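Local coordinates for GH5 (Bacteroidetes bacterium AC2a, PDB 4YHE), which probably hydrolyses beta-1,4-glucan chains as a family 5 glycoside hydrolase (cellulase) encoded with a polysaccharide utilization locus, at residues E270-F281 / Y313-R324. Sequence-based numbering, arbitrary orientation.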
ATOM      1  N   GLU A 270      20.649   5.345  -5.071  1.00 18.63           N
ATOM      2  CA  GLU A 270      20.173   6.248  -4.046  1.00 19.45           C
ATOM      3  C   GLU A 270      19.558   7.540  -4.549  1.00 19.63           C
ATOM      4  O   GLU A 270      18.487   7.939  -4.088  1.00 17.13           O
ATOM      5  CB  GLU A 270      21.306   6.599  -3.070  1.00 19.42           C
ATOM      6  CG  GLU A 270      21.840   5.418  -2.291  1.00 18.94           C
ATOM      7  CD  GLU A 270      23.078   4.771  -2.918  1.00 19.32           C
ATOM      8  OE1 GLU A 270      23.288   4.899  -4.146  1.00 18.55           O
ATOM      9  OE2 GLU A 270      23.845   4.127  -2.169  1.00 18.30           O
ATOM     10  N   GLU A 271      20.252   8.209  -5.469  1.00 20.07           N
ATOM     11  CA  GLU A 271      19.793   9.492  -5.994  1.00 22.69           C
ATOM     12  C   GLU A 271      18.420   9.364  -6.667  1.00 20.62           C
ATOM     13  O   GLU A 271      17.530  10.200  -6.488  1.00 19.60           O
ATOM     14  CB  GLU A 271      20.787  10.056  -7.023  1.00 26.80           C
ATOM     15  CG  GLU A 271      22.077  10.574  -6.420  1.00 34.16           C
ATOM     16  CD  GLU A 271      22.980  11.252  -7.456  1.00 43.09           C
ATOM     17  OE1 GLU A 271      22.891  10.904  -8.669  1.00 47.35           O
ATOM     18  OE2 GLU A 271      23.785  12.133  -7.047  1.00 49.25           O
ATOM     19  N   ALA A 272      18.257   8.317  -7.451  1.00 19.18           N
ATOM     20  CA  ALA A 272      16.961   8.087  -8.100  1.00 18.79           C
ATOM     21  C   ALA A 272      15.826   7.947  -7.080  1.00 17.03           C
ATOM     22  O   ALA A 272      14.782   8.555  -7.217  1.00 17.56           O
ATOM     23  CB  ALA A 272      17.048   6.870  -8.968  1.00 18.40           C
ATOM     24  N   TYR A 273      16.050   7.153  -6.043  1.00 17.41           N
ATOM     25  CA  TYR A 273      14.991   6.872  -5.084  1.00 17.22           C
ATOM     26  C   TYR A 273      14.648   8.140  -4.308  1.00 16.89           C
ATOM     27  O   TYR A 273      13.484   8.489  -4.148  1.00 16.24           O
ATOM     28  CB  TYR A 273      15.369   5.692  -4.165  1.00 16.60           C
ATOM     29  CG  TYR A 273      14.162   5.032  -3.501  1.00 15.35           C
ATOM     30  CD1 TYR A 273      13.462   5.674  -2.508  1.00 16.24           C
ATOM     31  CD2 TYR A 273      13.696   3.781  -3.920  1.00 15.71           C
ATOM     32  CE1 TYR A 273      12.350   5.086  -1.902  1.00 15.68           C
ATOM     33  CE2 TYR A 273      12.596   3.187  -3.334  1.00 15.39           C
ATOM     34  CZ  TYR A 273      11.915   3.852  -2.317  1.00 15.76           C
ATOM     35  OH  TYR A 273      10.790   3.277  -1.731  1.00 17.21           O
ATOM     36  N   VAL A 274      15.665   8.873  -3.876  1.00 16.81           N
ATOM     37  CA  VAL A 274      15.442  10.150  -3.226  1.00 17.26           C
ATOM     38  C   VAL A 274      14.733  11.162  -4.100  1.00 17.08           C
ATOM     39  O   VAL A 274      13.854  11.908  -3.616  1.00 16.65           O
ATOM     40  CB  VAL A 274      16.767  10.715  -2.635  1.00 17.71           C
ATOM     41  CG1 VAL A 274      16.552  12.107  -2.111  1.00 18.39           C
ATOM     42  CG2 VAL A 274      17.279   9.785  -1.530  1.00 17.48           C
ATOM     43  N   GLY A 275      15.045  11.152  -5.401  1.00 17.84           N
ATOM     44  CA  GLY A 275      14.395  12.061  -6.333  1.00 17.53           C
ATOM     45  C   GLY A 275      12.888  11.822  -6.321  1.00 17.23           C
ATOM     46  O   GLY A 275      12.087  12.756  -6.286  1.00 16.74           O
ATOM     47  N   MET A 276      12.501  10.545  -6.345  1.00 17.87           N
ATOM     48  CA  MET A 276      11.108  10.176  -6.366  1.00 17.34           C
ATOM     49  C   MET A 276      10.439  10.663  -5.099  1.00 16.34           C
ATOM     50  O   MET A 276       9.354  11.232  -5.122  1.00 15.49           O
ATOM     51  CB  MET A 276      10.971   8.669  -6.521  1.00 18.96           C
ATOM     52  CG  MET A 276       9.533   8.201  -6.483  1.00 20.67           C
ATOM     53  SD  MET A 276       9.061   7.770  -4.793  1.00 23.63           S
ATOM     54  CE  MET A 276       9.925   6.186  -4.722  1.00 22.15           C
ATOM     55  N   LEU A 277      11.120  10.486  -3.981  1.00 15.29           N
ATOM     56  CA  LEU A 277      10.568  10.941  -2.717  1.00 15.35           C
ATOM     57  C   LEU A 277      10.440  12.446  -2.693  1.00 15.32           C
ATOM     58  O   LEU A 277       9.484  12.965  -2.148  1.00 15.38           O
ATOM     59  CB  LEU A 277      11.430  10.448  -1.546  1.00 15.08           C
ATOM     60  CG  LEU A 277      11.504   8.926  -1.313  1.00 15.78           C
ATOM     61  CD1 LEU A 277      12.536   8.606  -0.247  1.00 16.15           C
ATOM     62  CD2 LEU A 277      10.139   8.352  -0.945  1.00 15.84           C
ATOM     63  N   ASN A 278      11.430  13.148  -3.258  1.00 16.79           N
ATOM     64  CA  ASN A 278      11.387  14.604  -3.327  1.00 16.75           C
ATOM     65  C   ASN A 278      10.182  15.124  -4.078  1.00 17.97           C
ATOM     66  O   ASN A 278       9.567  16.114  -3.669  1.00 18.51           O
ATOM     67  CB  ASN A 278      12.671  15.152  -3.945  1.00 17.99           C
ATOM     68  CG  ASN A 278      13.828  15.170  -2.957  1.00 19.72           C
ATOM     69  OD1 ASN A 278      13.610  15.201  -1.752  1.00 21.16           O
ATOM     70  ND2 ASN A 278      15.062  15.079  -3.462  1.00 19.94           N
ATOM     71  N   ARG A 279       9.810  14.444  -5.154  1.00 16.58           N
ATOM     72  CA  ARG A 279       8.622  14.850  -5.894  1.00 17.14           C
ATOM     73  C   ARG A 279       7.338  14.750  -5.067  1.00 15.36           C
ATOM     74  O   ARG A 279       6.500  15.623  -5.111  1.00 14.69           O
ATOM     75  CB  ARG A 279       8.565  14.099  -7.229  1.00 18.23           C
ATOM     76  CG  ARG A 279       9.724  14.556  -8.115  1.00 19.98           C
ATOM     77  CD  ARG A 279       9.638  14.074  -9.548  1.00 21.12           C
ATOM     78  NE  ARG A 279       9.904  12.658  -9.682  1.00 22.23           N
ATOM     79  CZ  ARG A 279      11.109  12.085  -9.730  1.00 22.46           C
ATOM     80  NH1 ARG A 279      12.221  12.782  -9.613  1.00 21.57           N
ATOM     81  NH2 ARG A 279      11.184  10.770  -9.898  1.00 23.61           N
ATOM     82  N   LEU A 280       7.234  13.708  -4.252  1.00 14.61           N
ATOM     83  CA  LEU A 280       6.118  13.531  -3.345  1.00 14.54           C
ATOM     84  C   LEU A 280       6.143  14.566  -2.213  1.00 14.41           C
ATOM     85  O   LEU A 280       5.130  15.112  -1.790  1.00 14.73           O
ATOM     86  CB  LEU A 280       6.201  12.135  -2.744  1.00 14.81           C
ATOM     87  CG  LEU A 280       5.918  10.972  -3.709  1.00 15.45           C
ATOM     88  CD1 LEU A 280       6.217   9.647  -2.999  1.00 16.04           C
ATOM     89  CD2 LEU A 280       4.479  11.038  -4.186  1.00 16.95           C
ATOM     90  N   PHE A 281       7.322  14.790  -1.706  1.00 14.90           N
ATOM     91  CA  PHE A 281       7.472  15.789  -0.663  1.00 15.90           C
ATOM     92  C   PHE A 281       7.021  17.150  -1.146  1.00 15.61           C
ATOM     93  O   PHE A 281       6.178  17.775  -0.526  1.00 15.85           O
ATOM     94  CB  PHE A 281       8.881  15.829  -0.161  1.00 15.55           C
ATOM     95  CG  PHE A 281       9.090  16.890   0.891  1.00 16.93           C
ATOM     96  CD1 PHE A 281       8.782  16.638   2.220  1.00 17.31           C
ATOM     97  CD2 PHE A 281       9.538  18.143   0.535  1.00 19.05           C
ATOM     98  CE1 PHE A 281       8.941  17.605   3.182  1.00 18.31           C
ATOM     99  CE2 PHE A 281       9.705  19.132   1.497  1.00 19.25           C
ATOM    100  CZ  PHE A 281       9.404  18.864   2.812  1.00 19.78           C
ATOM    101  N   TYR A 313      19.347  -1.111   1.717  1.00 16.29           N
ATOM    102  CA  TYR A 313      18.223  -0.494   1.022  1.00 15.33           C
ATOM    103  C   TYR A 313      17.118  -0.026   1.968  1.00 14.59           C
ATOM    104  O   TYR A 313      16.686   1.114   1.881  1.00 14.84           O
ATOM    105  CB  TYR A 313      17.737  -1.491  -0.016  1.00 16.28           C
ATOM    106  CG  TYR A 313      16.491  -1.159  -0.780  1.00 16.66           C
ATOM    107  CD1 TYR A 313      16.536  -0.356  -1.926  1.00 17.94           C
ATOM    108  CD2 TYR A 313      15.284  -1.725  -0.437  1.00 15.81           C
ATOM    109  CE1 TYR A 313      15.398  -0.127  -2.691  1.00 16.69           C
ATOM    110  CE2 TYR A 313      14.142  -1.496  -1.193  1.00 16.02           C
ATOM    111  CZ  TYR A 313      14.199  -0.694  -2.310  1.00 15.95           C
ATOM    112  OH  TYR A 313      13.071  -0.486  -3.052  1.00 14.95           O
ATOM    113  N   PHE A 314      16.701  -0.871   2.921  1.00 14.99           N
ATOM    114  CA  PHE A 314      15.690  -0.511   3.852  1.00 14.68           C
ATOM    115  C   PHE A 314      16.155   0.662   4.743  1.00 14.22           C
ATOM    116  O   PHE A 314      15.437   1.610   4.934  1.00 12.75           O
ATOM    117  CB  PHE A 314      15.293  -1.717   4.729  1.00 15.45           C
ATOM    118  CG  PHE A 314      14.548  -2.845   3.987  1.00 14.40           C
ATOM    119  CD1 PHE A 314      13.756  -2.602   2.892  1.00 16.06           C
ATOM    120  CD2 PHE A 314      14.650  -4.137   4.435  1.00 15.32           C
ATOM    121  CE1 PHE A 314      13.085  -3.637   2.247  1.00 16.02           C
ATOM    122  CE2 PHE A 314      13.969  -5.170   3.831  1.00 16.08           C
ATOM    123  CZ  PHE A 314      13.183  -4.919   2.729  1.00 15.70           C
ATOM    124  N   ARG A 315      17.355   0.582   5.299  1.00 14.82           N
ATOM    125  CA  ARG A 315      17.796   1.673   6.144  1.00 16.03           C
ATOM    126  C   ARG A 315      17.777   2.984   5.396  1.00 16.00           C
ATOM    127  O   ARG A 315      17.236   3.973   5.868  1.00 17.03           O
ATOM    128  CB  ARG A 315      19.192   1.423   6.674  1.00 16.83           C
ATOM    129  CG  ARG A 315      19.293   0.300   7.661  1.00 18.67           C
ATOM    130  CD  ARG A 315      20.607   0.429   8.454  1.00 20.76           C
ATOM    131  NE  ARG A 315      21.802   0.331   7.592  1.00 22.90           N
ATOM    132  CZ  ARG A 315      22.289  -0.800   7.090  1.00 23.11           C
ATOM    133  NH1 ARG A 315      21.704  -1.966   7.354  1.00 24.80           N
ATOM    134  NH2 ARG A 315      23.376  -0.767   6.326  1.00 23.30           N
ATOM    135  N   TYR A 316      18.351   2.985   4.212  1.00 17.96           N
ATOM    136  CA  TYR A 316      18.472   4.223   3.436  1.00 17.87           C
ATOM    137  C   TYR A 316      17.102   4.799   3.038  1.00 17.71           C
ATOM    138  O   TYR A 316      16.807   5.964   3.305  1.00 15.70           O
ATOM    139  CB  TYR A 316      19.331   3.979   2.204  1.00 18.22           C
ATOM    140  CG  TYR A 316      19.782   5.244   1.518  1.00 18.80           C
ATOM    141  CD1 TYR A 316      20.966   5.887   1.910  1.00 18.45           C
ATOM    142  CD2 TYR A 316      19.035   5.824   0.497  1.00 19.33           C
ATOM    143  CE1 TYR A 316      21.351   7.075   1.336  1.00 18.06           C
ATOM    144  CE2 TYR A 316      19.439   7.016  -0.110  1.00 19.23           C
ATOM    145  CZ  TYR A 316      20.614   7.623   0.308  1.00 19.09           C
ATOM    146  OH  TYR A 316      21.059   8.781  -0.281  1.00 20.10           O
ATOM    147  N   ILE A 317      16.260   4.003   2.363  1.00 17.12           N
ATOM    148  CA  ILE A 317      14.999   4.554   1.885  1.00 16.12           C
ATOM    149  C   ILE A 317      14.030   4.950   3.013  1.00 16.49           C
ATOM    150  O   ILE A 317      13.331   5.956   2.901  1.00 16.97           O
ATOM    151  CB  ILE A 317      14.298   3.639   0.845  1.00 16.44           C
ATOM    152  CG1 ILE A 317      13.681   2.406   1.483  1.00 17.05           C
ATOM    153  CG2 ILE A 317      15.272   3.292  -0.289  1.00 17.53           C
ATOM    154  CD1 ILE A 317      12.980   1.500   0.470  1.00 16.77           C
ATOM    155  N   CYS A 318      14.009   4.177   4.092  1.00 16.62           N
ATOM    156  CA  CYS A 318      13.137   4.460   5.209  1.00 16.54           C
ATOM    157  C   CYS A 318      13.602   5.739   5.953  1.00 16.33           C
ATOM    158  O   CYS A 318      12.785   6.468   6.484  1.00 14.61           O
ATOM    159  CB  CYS A 318      13.054   3.263   6.136  1.00 15.87           C
ATOM    160  SG  CYS A 318      12.202   1.825   5.334  1.00 15.96           S
ATOM    161  N   LYS A 319      14.899   5.976   5.971  1.00 18.09           N
ATOM    162  CA  LYS A 319      15.419   7.238   6.560  1.00 18.37           C
ATOM    163  C   LYS A 319      14.980   8.387   5.674  1.00 18.49           C
ATOM    164  O   LYS A 319      14.406   9.378   6.131  1.00 18.27           O
ATOM    165  CB  LYS A 319      16.933   7.216   6.715  1.00 19.12           C
ATOM    166  CG  LYS A 319      17.498   8.540   7.219  1.00 19.19           C
ATOM    167  CD  LYS A 319      16.829   8.988   8.499  1.00 18.55           C
ATOM    168  CE  LYS A 319      17.667  10.050   9.241  1.00 20.19           C
ATOM    169  NZ  LYS A 319      16.785  10.896  10.094  1.00 19.12           N
ATOM    170  N   ALA A 320      15.168   8.220   4.373  1.00 17.72           N
ATOM    171  CA  ALA A 320      14.730   9.251   3.441  1.00 18.21           C
ATOM    172  C   ALA A 320      13.234   9.590   3.582  1.00 17.74           C
ATOM    173  O   ALA A 320      12.828  10.749   3.462  1.00 16.42           O
ATOM    174  CB  ALA A 320      15.085   8.857   2.001  1.00 18.18           C
ATOM    175  N   MET A 321      12.398   8.578   3.842  1.00 16.82           N
ATOM    176  CA  MET A 321      10.982   8.784   4.031  1.00 16.18           C
ATOM    177  C   MET A 321      10.679   9.576   5.311  1.00 16.36           C
ATOM    178  O   MET A 321       9.942  10.544   5.272  1.00 15.33           O
ATOM    179  CB  MET A 321      10.239   7.425   4.092  1.00 15.17           C
ATOM    180  CG  MET A 321      10.207   6.692   2.753  1.00 15.61           C
ATOM    181  SD  MET A 321       9.722   4.965   2.994  1.00 16.78           S
ATOM    182  CE  MET A 321       9.945   4.329   1.318  1.00 17.72           C
ATOM    183  N   ARG A 322      11.240   9.131   6.431  1.00 17.47           N
ATOM    184  CA  ARG A 322      11.083   9.844   7.694  1.00 18.94           C
ATOM    185  C   ARG A 322      11.436  11.332   7.543  1.00 17.58           C
ATOM    186  O   ARG A 322      10.677  12.192   7.967  1.00 17.68           O
ATOM    187  CB  ARG A 322      11.975   9.208   8.740  1.00 18.89           C
ATOM    188  CG  ARG A 322      12.142  10.000  10.029  1.00 20.44           C
ATOM    189  CD  ARG A 322      10.853  10.112  10.825  1.00 22.19           C
ATOM    190  NE  ARG A 322      11.012  11.039  11.952  1.00 22.93           N
ATOM    191  CZ  ARG A 322      11.626  10.761  13.099  1.00 22.98           C
ATOM    192  NH1 ARG A 322      12.128   9.558  13.359  1.00 19.76           N
ATOM    193  NH2 ARG A 322      11.717  11.710  14.023  1.00 23.80           N
ATOM    194  N   ASP A 323      12.569  11.602   6.905  1.00 19.15           N
ATOM    195  CA  ASP A 323      13.045  12.976   6.723  1.00 20.21           C
ATOM    196  C   ASP A 323      12.101  13.826   5.901  1.00 22.72           C
ATOM    197  O   ASP A 323      12.092  15.038   6.042  1.00 22.04           O
ATOM    198  CB  ASP A 323      14.451  12.984   6.124  1.00 21.68           C
ATOM    199  CG  ASP A 323      15.508  12.497   7.107  1.00 21.14           C
ATOM    200  OD1 ASP A 323      15.213  12.438   8.312  1.00 24.47           O
ATOM    201  OD2 ASP A 323      16.611  12.123   6.680  1.00 20.93           O
ATOM    202  N   ARG A 324      11.289  13.176   5.054  1.00 18.52           N
ATOM    203  CA  ARG A 324      10.245  13.821   4.279  1.00 18.84           C
ATOM    204  C   ARG A 324       8.846  13.673   4.876  1.00 17.63           C
ATOM    205  O   ARG A 324       7.863  14.038   4.250  1.00 16.68           O
ATOM    206  CB  ARG A 324      10.304  13.262   2.840  1.00 18.73           C
ATOM    207  CG  ARG A 324      11.477  13.829   2.070  1.00 19.13           C
ATOM    208  CD  ARG A 324      12.022  12.980   0.936  1.00 18.47           C
ATOM    209  NE  ARG A 324      13.280  13.565   0.479  1.00 19.01           N
ATOM    210  CZ  ARG A 324      14.446  13.447   1.111  1.00 20.14           C
ATOM    211  NH1 ARG A 324      14.566  12.685   2.202  1.00 19.69           N
ATOM    212  NH2 ARG A 324      15.516  14.068   0.631  1.00 21.52           N
TER
HETATM  213  O   HOH W   1      10.695   0.502  -1.909  1.00 18.13           O
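Ile317 lays its CG2 methyl over the middle of the Tyr273 ring, 3.6 Å from CG2 to the ring centroid, a CH-pi contact, while Met276 CE covers the ring's other face. Ile317 CG1 sits between its own backbone N and carbonyl carbon (chi1 74°), and with chi2 extended CD1 comes close to Tyr273 OH. A second CH-pi contact closes the N-terminal end, where Glu270 CG lies 3.7 Å from the centroid of the Tyr316 ring; the Glu270 carboxylate turns away to Tyr312 and His259. Further along the helices, Leu277 CD1 presses on Ala320 CB at 3.4 Å, tighter than usual van der Waals contact; Val274 CG2 touches Tyr316 CE2 and, more loosely, Ala320 CB.

Polar contacts lie at both ends. A water bridges Tyr273 OH and Tyr313 OH, and the latter also bonds to the backbone of Asp244. At the C-terminal end Arg324 NE donates to Asn278 OD1 (2.8 Å, N-H...O 166°), in the guanidinium plane but above the amide plane, and NH1 reaches back to Ala320 O at 2.9 Å. An alanine in place of Arg324 would probably leave Asn278 OD1 without this donor and uncover Leu277 CB.

The two helices run nearly parallel, 23° apart with axes 10.3 Å from each other, as neighbours on the outside of the TIM barrel; Leu277 and Cys318 reach inward to strand 291-296, and helix 377-382 packs on Glu270 and Tyr316.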